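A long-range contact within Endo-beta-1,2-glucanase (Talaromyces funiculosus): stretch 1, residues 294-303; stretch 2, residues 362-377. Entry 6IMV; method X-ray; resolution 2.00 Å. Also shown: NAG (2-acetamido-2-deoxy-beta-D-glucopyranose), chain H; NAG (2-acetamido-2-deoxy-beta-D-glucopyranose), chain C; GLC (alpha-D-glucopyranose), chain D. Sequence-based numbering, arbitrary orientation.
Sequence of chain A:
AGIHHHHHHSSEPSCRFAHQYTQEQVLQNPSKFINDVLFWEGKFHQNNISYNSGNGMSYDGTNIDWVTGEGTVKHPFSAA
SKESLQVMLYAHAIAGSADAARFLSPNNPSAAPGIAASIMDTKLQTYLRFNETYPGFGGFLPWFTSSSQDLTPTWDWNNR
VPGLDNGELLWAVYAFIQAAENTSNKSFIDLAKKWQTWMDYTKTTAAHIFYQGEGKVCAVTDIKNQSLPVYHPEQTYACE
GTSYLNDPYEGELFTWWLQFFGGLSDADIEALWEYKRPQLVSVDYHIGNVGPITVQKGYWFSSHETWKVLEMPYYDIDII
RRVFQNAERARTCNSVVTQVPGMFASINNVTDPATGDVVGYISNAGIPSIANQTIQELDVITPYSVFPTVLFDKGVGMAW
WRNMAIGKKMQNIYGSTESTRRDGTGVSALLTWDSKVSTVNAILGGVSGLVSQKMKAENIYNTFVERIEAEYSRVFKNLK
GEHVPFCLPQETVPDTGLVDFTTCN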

# COMPACT_ATOMS: atom_id res chain seq x y z
N THR A 294 -1.52 24.36 2.79
CA THR A 294 -0.72 24.04 1.61
C THR A 294 -0.40 22.54 1.60
O THR A 294 0.14 21.99 2.59
CB THR A 294 0.59 24.83 1.56
OG1 THR A 294 0.26 26.22 1.64
CG2 THR A 294 1.39 24.55 0.31
N VAL A 295 -0.74 21.89 0.48
CA VAL A 295 -0.49 20.48 0.30
C VAL A 295 0.13 20.24 -1.07
O VAL A 295 0.05 21.08 -1.98
CB VAL A 295 -1.79 19.66 0.45
CG1 VAL A 295 -2.39 19.83 1.83
CG2 VAL A 295 -2.81 20.01 -0.63
N GLN A 296 0.72 19.05 -1.22
CA GLN A 296 1.02 18.48 -2.52
C GLN A 296 -0.29 18.10 -3.21
O GLN A 296 -1.09 17.31 -2.68
CB GLN A 296 1.87 17.22 -2.34
CG GLN A 296 2.18 16.53 -3.67
CD GLN A 296 2.98 15.28 -3.44
OE1 GLN A 296 4.21 15.31 -3.48
NE2 GLN A 296 2.29 14.19 -3.16
N LYS A 297 -0.50 18.66 -4.41
CA LYS A 297 -1.67 18.35 -5.20
C LYS A 297 -1.68 16.84 -5.51
O LYS A 297 -0.67 16.28 -5.89
CB LYS A 297 -1.68 19.18 -6.48
CG LYS A 297 -2.99 19.16 -7.25
CD LYS A 297 -2.94 20.03 -8.48
CE LYS A 297 -4.25 20.05 -9.21
NZ LYS A 297 -4.18 20.94 -10.39
N GLY A 298 -2.84 16.21 -5.29
CA GLY A 298 -3.01 14.78 -5.48
C GLY A 298 -3.50 14.43 -6.87
O GLY A 298 -3.80 15.31 -7.69
N TYR A 299 -3.57 13.13 -7.17
CA TYR A 299 -4.23 12.69 -8.37
C TYR A 299 -5.74 12.79 -8.13
O TYR A 299 -6.44 13.60 -8.78
CB TYR A 299 -3.73 11.31 -8.81
CG TYR A 299 -4.10 10.96 -10.22
CD1 TYR A 299 -3.57 11.66 -11.29
CD2 TYR A 299 -5.02 9.96 -10.49
CE1 TYR A 299 -3.93 11.37 -12.60
CE2 TYR A 299 -5.38 9.64 -11.80
CZ TYR A 299 -4.84 10.35 -12.85
OH TYR A 299 -5.20 10.04 -14.12
N TRP A 300 -6.24 12.00 -7.17
CA TRP A 300 -7.56 12.20 -6.55
C TRP A 300 -7.42 12.77 -5.13
O TRP A 300 -8.41 13.21 -4.57
CB TRP A 300 -8.34 10.89 -6.49
CG TRP A 300 -8.56 10.26 -7.83
CD1 TRP A 300 -9.40 10.70 -8.81
CD2 TRP A 300 -7.93 9.07 -8.33
NE1 TRP A 300 -9.30 9.87 -9.90
CE2 TRP A 300 -8.43 8.85 -9.62
CE3 TRP A 300 -6.99 8.17 -7.80
CZ2 TRP A 300 -8.04 7.77 -10.41
CZ3 TRP A 300 -6.59 7.10 -8.58
CH2 TRP A 300 -7.10 6.92 -9.86
N PHE A 301 -6.21 12.72 -4.57
CA PHE A 301 -5.93 12.86 -3.13
C PHE A 301 -6.58 11.70 -2.36
O PHE A 301 -6.99 11.87 -1.20
CB PHE A 301 -6.37 14.23 -2.59
CG PHE A 301 -5.45 14.79 -1.53
CD1 PHE A 301 -4.33 15.53 -1.89
CD2 PHE A 301 -5.68 14.54 -0.18
CE1 PHE A 301 -3.47 16.02 -0.93
CE2 PHE A 301 -4.82 15.04 0.78
CZ PHE A 301 -3.72 15.78 0.41
N SER A 302 -6.66 10.54 -3.01
CA SER A 302 -6.84 9.26 -2.35
C SER A 302 -5.62 9.00 -1.45
O SER A 302 -4.48 9.26 -1.88
CB SER A 302 -7.01 8.15 -3.36
OG SER A 302 -6.84 6.88 -2.75
N SER A 303 -5.87 8.45 -0.26
CA SER A 303 -4.80 8.14 0.70
C SER A 303 -3.73 7.24 0.06
O SER A 303 -2.55 7.37 0.38
CB SER A 303 -5.36 7.50 1.95
OG SER A 303 -6.24 8.39 2.62
N ILE A 362 -14.15 1.74 -7.08
CA ILE A 362 -14.15 3.21 -7.06
C ILE A 362 -12.70 3.70 -6.93
O ILE A 362 -12.16 3.72 -5.83
CB ILE A 362 -15.01 3.77 -5.91
CG1 ILE A 362 -16.42 3.17 -5.87
CG2 ILE A 362 -15.05 5.29 -5.97
CD1 ILE A 362 -17.10 3.30 -4.52
N SER A 363 -12.11 4.10 -8.06
CA SER A 363 -10.77 4.68 -8.12
C SER A 363 -10.76 6.10 -7.57
O SER A 363 -9.84 6.50 -6.86
CB SER A 363 -10.24 4.70 -9.54
OG SER A 363 -9.99 3.38 -9.99
N ASN A 364 -11.78 6.87 -7.99
CA ASN A 364 -11.77 8.32 -7.93
C ASN A 364 -12.43 8.79 -6.62
O ASN A 364 -13.39 9.56 -6.65
CB ASN A 364 -12.43 8.91 -9.18
CG ASN A 364 -13.86 8.45 -9.38
OD1 ASN A 364 -14.24 7.37 -8.96
ND2 ASN A 364 -14.67 9.28 -10.02
N ALA A 365 -11.87 8.37 -5.48
CA ALA A 365 -12.35 8.77 -4.17
C ALA A 365 -11.22 9.45 -3.40
O ALA A 365 -10.22 8.82 -3.03
CB ALA A 365 -12.89 7.59 -3.41
N GLY A 366 -11.39 10.75 -3.15
CA GLY A 366 -10.41 11.56 -2.45
C GLY A 366 -10.96 12.92 -2.07
O GLY A 366 -12.03 13.01 -1.47
N ILE A 367 -10.21 13.97 -2.41
CA ILE A 367 -10.53 15.35 -2.05
C ILE A 367 -10.36 16.20 -3.30
O ILE A 367 -9.25 16.61 -3.65
CB ILE A 367 -9.64 15.85 -0.88
CG1 ILE A 367 -9.70 14.88 0.30
CG2 ILE A 367 -10.03 17.27 -0.49
CD1 ILE A 367 -9.02 15.39 1.54
N PRO A 368 -11.47 16.44 -4.04
CA PRO A 368 -11.40 17.02 -5.38
C PRO A 368 -10.74 18.40 -5.49
O PRO A 368 -10.09 18.66 -6.48
CB PRO A 368 -12.87 17.15 -5.85
CG PRO A 368 -13.74 16.54 -4.77
CD PRO A 368 -12.84 16.08 -3.64
N SER A 369 -10.89 19.25 -4.48
CA SER A 369 -10.41 20.65 -4.55
C SER A 369 -8.87 20.73 -4.53
O SER A 369 -8.31 21.79 -4.80
CB SER A 369 -11.01 21.49 -3.45
OG SER A 369 -10.65 21.00 -2.16
N ILE A 370 -8.20 19.63 -4.17
CA ILE A 370 -6.73 19.59 -4.11
C ILE A 370 -6.22 18.42 -4.95
O ILE A 370 -5.20 17.81 -4.62
CB ILE A 370 -6.27 19.51 -2.64
CG1 ILE A 370 -6.98 18.40 -1.87
CG2 ILE A 370 -6.44 20.87 -1.96
CD1 ILE A 370 -6.48 18.19 -0.46
N ALA A 371 -6.94 18.11 -6.03
CA ALA A 371 -6.73 16.92 -6.87
C ALA A 371 -6.67 17.35 -8.35
O ALA A 371 -7.38 18.26 -8.76
CB ALA A 371 -7.82 15.91 -6.65
N ASN A 372 -5.83 16.66 -9.11
CA ASN A 372 -5.76 16.76 -10.56
C ASN A 372 -7.11 16.35 -11.18
O ASN A 372 -7.61 17.00 -12.10
CB ASN A 372 -4.65 15.87 -11.10
CG ASN A 372 -4.45 16.04 -12.59
OD1 ASN A 372 -4.93 15.23 -13.38
ND2 ASN A 372 -3.75 17.09 -12.97
N GLN A 373 -7.68 15.26 -10.64
CA GLN A 373 -8.92 14.68 -11.13
C GLN A 373 -10.07 15.07 -10.21
O GLN A 373 -10.21 14.53 -9.12
CB GLN A 373 -8.76 13.15 -11.18
CG GLN A 373 -7.63 12.70 -12.09
CD GLN A 373 -8.01 12.86 -13.54
OE1 GLN A 373 -8.99 12.30 -14.01
NE2 GLN A 373 -7.21 13.62 -14.26
N THR A 374 -10.93 15.99 -10.68
CA THR A 374 -11.97 16.57 -9.84
C THR A 374 -13.30 15.82 -9.96
O THR A 374 -14.20 16.06 -9.16
CB THR A 374 -12.15 18.06 -10.15
OG1 THR A 374 -12.55 18.14 -11.53
CG2 THR A 374 -10.89 18.84 -9.89
N ILE A 375 -13.45 14.94 -10.95
CA ILE A 375 -14.65 14.10 -11.05
C ILE A 375 -14.47 12.90 -10.12
O ILE A 375 -13.70 12.00 -10.41
CB ILE A 375 -14.94 13.66 -12.50
CG1 ILE A 375 -15.11 14.86 -13.44
CG2 ILE A 375 -16.15 12.73 -12.53
CD1 ILE A 375 -15.09 14.50 -14.91
N GLN A 376 -15.20 12.90 -9.00
CA GLN A 376 -14.96 11.97 -7.90
C GLN A 376 -16.29 11.40 -7.38
O GLN A 376 -17.31 12.08 -7.40
CB GLN A 376 -14.18 12.66 -6.78
CG GLN A 376 -12.78 13.07 -7.19
CD GLN A 376 -11.81 13.20 -6.04
OE1 GLN A 376 -12.12 12.89 -4.89
NE2 GLN A 376 -10.62 13.70 -6.35
N GLU A 377 -16.23 10.14 -6.95
CA GLU A 377 -17.30 9.47 -6.23
C GLU A 377 -16.93 9.45 -4.75
O GLU A 377 -15.89 8.87 -4.38
CB GLU A 377 -17.52 8.05 -6.77
CG GLU A 377 -18.69 7.35 -6.10
CD GLU A 377 -19.03 5.96 -6.61
OE1 GLU A 377 -18.64 5.63 -7.73
OE2 GLU A 377 -19.69 5.20 -5.85
C1 NAG H . -3.45 17.36 -14.35
C2 NAG H . -3.65 18.84 -14.68
C3 NAG H . -3.17 19.07 -16.10
C4 NAG H . -1.69 18.71 -16.18
C5 NAG H . -1.57 17.20 -15.92
C6 NAG H . -0.14 16.68 -15.99
C7 NAG H . -5.54 19.94 -13.55
C8 NAG H . -7.01 20.20 -13.59
N2 NAG H . -5.04 19.24 -14.56
O3 NAG H . -3.35 20.44 -16.43
O4 NAG H . -1.12 19.14 -17.42
O5 NAG H . -2.09 16.95 -14.61
O6 NAG H . 0.73 17.52 -15.22
O7 NAG H . -4.86 20.35 -12.63
C1 NAG C . -21.06 2.09 -6.53
C2 NAG C . -21.10 2.53 -7.98
C3 NAG C . -22.13 3.64 -8.12
C4 NAG C . -23.49 3.13 -7.68
C5 NAG C . -23.42 2.51 -6.30
C6 NAG C . -24.72 1.79 -5.97
C7 NAG C . -18.89 2.20 -8.99
C8 NAG C . -17.65 2.89 -9.47
N2 NAG C . -19.80 2.98 -8.42
O3 NAG C . -22.18 4.08 -9.46
O4 NAG C . -24.38 4.27 -7.63
O5 NAG C . -22.34 1.56 -6.19
O6 NAG C . -24.65 1.32 -4.63
O7 NAG C . -19.05 1.00 -9.11
C1 GLC D . -2.92 5.09 -11.82
C2 GLC D . -2.42 4.14 -10.76
C3 GLC D . -2.67 4.70 -9.37
C4 GLC D . -1.98 6.04 -9.24
C5 GLC D . -2.49 6.98 -10.33
C6 GLC D . -1.72 8.30 -10.34
O1 GLC D . -4.36 5.12 -11.70
O2 GLC D . -3.15 2.91 -10.90
O3 GLC D . -2.19 3.82 -8.36
O4 GLC D . -2.20 6.57 -7.92
O5 GLC D . -2.34 6.37 -11.63
O6 GLC D . -0.33 8.08 -10.61
O HOH W 1 -10.13 9.84 -12.53

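The carbonyl oxygen of Trp300 is the most unusual point of this contact, because it accepts two hydrogen bonds from the other stretch. One comes from the backbone, Ile367 N to Trp300 O at 2.9 Å. The other comes from a side chain, Gln376 NE2 to Trp300 O, also at 2.9 Å. Gly366 CA lies 3.3 Å from Trp300 O and adds a CA-H...O contact. Glycine suits this close approach. An ideal CB on Gly366 would sit 2.1 Å from Trp300 O, a clash.

The Gln376 amide also ties its own stretch together: its NE2 donates to Gln373 O at 2.9 Å. One NH2 group thus serves both stretches.

A single beta bridge joins Gly298 and Ala371. Gly298 N donates to Ile370 O at 2.9 Å, and Asn372 N donates to Gly298 O at 2.8 Å. Both bonds are nearly straight. A further backbone bond follows outside the bridge, from Gln373 N to Tyr299 O at 2.8 Å.

Three aromatic rings each receive a CH group over a face. Ile370 CD1 stands 3.5 Å from the centroid of the Phe301 ring, almost exactly on its normal. Asn364 CA lies 3.5 Å from the centroid of the five-membered ring of Trp300. Gln373 CG lies 3.8 Å from the centroid of the Tyr299 ring; glucose C6 covers the opposite face. Ile370 also reaches Val295, with its CG2 4.0 Å from Val295 CG2, so it packs against two apolar side chains.

A water bridges the stretches. It accepts from Trp300 NE1 at 2.8 Å and donates to Gln373 OE1 at 3.1 Å.

Asn372 is glycosylated: Asn372 ND2 is covalently bonded to C1 of the chain H NAG at 1.4 Å. The extended Lys297 side chain passes Ala371 O, with its CE 3.6 Å away, and its NZ donates to O7 of the same NAG at a very short 2.4 Å.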